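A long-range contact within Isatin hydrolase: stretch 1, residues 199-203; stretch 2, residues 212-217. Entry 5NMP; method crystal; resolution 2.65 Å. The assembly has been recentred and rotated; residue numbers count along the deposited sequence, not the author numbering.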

# COMPACT_ATOMS: atom_id res chain seq x y z
N ILE A 199 -14.76 12.54 -1.96
CA ILE A 199 -15.17 11.21 -1.56
C ILE A 199 -15.86 10.48 -2.72
O ILE A 199 -16.33 9.35 -2.57
CB ILE A 199 -16.12 11.27 -0.33
CG1 ILE A 199 -16.20 9.93 0.40
CG2 ILE A 199 -17.51 11.73 -0.75
CD1 ILE A 199 -14.88 9.41 0.91
N ASN A 200 -15.92 11.13 -3.87
CA ASN A 200 -16.55 10.55 -5.05
C ASN A 200 -15.82 10.98 -6.33
O ASN A 200 -15.51 12.16 -6.49
CB ASN A 200 -18.03 10.94 -5.11
CG ASN A 200 -18.83 10.10 -6.10
OD1 ASN A 200 -18.27 9.43 -6.96
ND2 ASN A 200 -20.15 10.16 -5.98
N THR A 201 -15.55 10.05 -7.24
CA THR A 201 -14.90 10.40 -8.50
C THR A 201 -15.88 11.14 -9.40
O THR A 201 -15.47 11.92 -10.26
CB THR A 201 -14.37 9.18 -9.27
OG1 THR A 201 -15.43 8.25 -9.49
CG2 THR A 201 -13.25 8.50 -8.49
N ASP A 202 -17.17 10.89 -9.19
CA ASP A 202 -18.21 11.57 -9.95
C ASP A 202 -18.66 12.84 -9.26
O ASP A 202 -18.50 12.99 -8.05
CB ASP A 202 -19.41 10.65 -10.15
CG ASP A 202 -19.21 9.68 -11.29
OD1 ASP A 202 -19.33 10.12 -12.45
OD2 ASP A 202 -18.93 8.49 -11.02
N ALA A 203 -19.22 13.76 -10.04
CA ALA A 203 -19.86 14.94 -9.48
C ALA A 203 -21.07 14.49 -8.66
O ALA A 203 -21.81 13.60 -9.08
CB ALA A 203 -20.28 15.90 -10.57
N ALA A 212 -26.44 7.98 -14.87
CA ALA A 212 -26.03 8.32 -13.51
C ALA A 212 -24.60 7.89 -13.20
O ALA A 212 -24.20 6.77 -13.53
CB ALA A 212 -26.98 7.71 -12.51
N TYR A 213 -23.84 8.78 -12.56
CA TYR A 213 -22.45 8.53 -12.19
C TYR A 213 -21.63 8.01 -13.36
O TYR A 213 -21.16 6.87 -13.33
CB TYR A 213 -22.38 7.54 -11.02
CG TYR A 213 -22.90 8.09 -9.72
CD1 TYR A 213 -22.72 9.42 -9.39
CD2 TYR A 213 -23.57 7.28 -8.81
CE1 TYR A 213 -23.18 9.94 -8.19
CE2 TYR A 213 -24.04 7.78 -7.62
CZ TYR A 213 -23.84 9.11 -7.31
OH TYR A 213 -24.31 9.61 -6.12
N PRO A 214 -21.44 8.84 -14.39
CA PRO A 214 -20.79 8.39 -15.63
C PRO A 214 -19.36 7.90 -15.42
O PRO A 214 -18.92 7.00 -16.13
CB PRO A 214 -20.81 9.64 -16.51
CG PRO A 214 -20.95 10.78 -15.56
CD PRO A 214 -21.80 10.27 -14.44
N CYS A 215 -18.63 8.49 -14.48
CA CYS A 215 -17.24 8.11 -14.27
C CYS A 215 -17.15 6.69 -13.73
O CYS A 215 -16.41 5.87 -14.26
CB CYS A 215 -16.54 9.09 -13.32
SG CYS A 215 -14.73 8.92 -13.28
N HIS A 216 -17.90 6.40 -12.67
CA HIS A 216 -17.98 5.04 -12.15
C HIS A 216 -18.44 4.04 -13.21
O HIS A 216 -17.82 3.00 -13.40
CB HIS A 216 -18.92 4.97 -10.94
CG HIS A 216 -18.27 5.33 -9.64
ND1 HIS A 216 -18.22 6.62 -9.16
CD2 HIS A 216 -17.64 4.56 -8.72
CE1 HIS A 216 -17.59 6.63 -8.00
NE2 HIS A 216 -17.22 5.39 -7.71
N THR A 217 -19.53 4.38 -13.90
CA THR A 217 -20.13 3.48 -14.87
C THR A 217 -19.21 3.16 -16.04
O THR A 217 -19.05 1.99 -16.40
CB THR A 217 -21.44 4.07 -15.45
OG1 THR A 217 -22.36 4.35 -14.38
CG2 THR A 217 -22.07 3.10 -16.42

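The contact is organised around D202, which sits in an irregular segment and points its side chain toward the first turn of the helix that begins at P214. The closest pair of CA atoms across the stretches is D202 and C215, 5.6 Å apart. At the start of a helix the amide hydrogens have no carbonyl partners from a preceding turn, and the D202 carboxylate supplies acceptors for two of them: C215 N donates to D202 OD1 (2.7 Å) and H216 N to D202 OD2 (2.9 Å). P214 N also lies 3.1 Å from D202 OD1 but, as a proline nitrogen, has no hydrogen to share.

Y213, at the N-cap position, covers the next largest area. Its ring extends alongside stretch 1, with Y213 CE1 3.8 Å from N200 ND2 and 4.0 Å from A203 O, the latter at the ring edge. No hydrogen bond across the stretches involves Y213, so its share is packing, which includes Y213 CB 3.6 Å from D202 OD2. Y213 O accepts from T217 N and T217 OG1, both at 3.0 Å, tying down the first turn.

H216 adds a side-chain link. Its CB points sideways, yet the imidazole swings nearer and H216 ND1 donates to D202 OD2 (2.7 Å), so one carboxylate oxygen receives both backbone and ring hydrogens of the same residue. H216 CE1 lies 3.1 Å from N200 OD1, a close contact at the edge of the ring; N200 OD1 accepts a hydrogen bond from D202 N (2.9 Å), a bond within stretch 1 that links N200 to the backbone of D202.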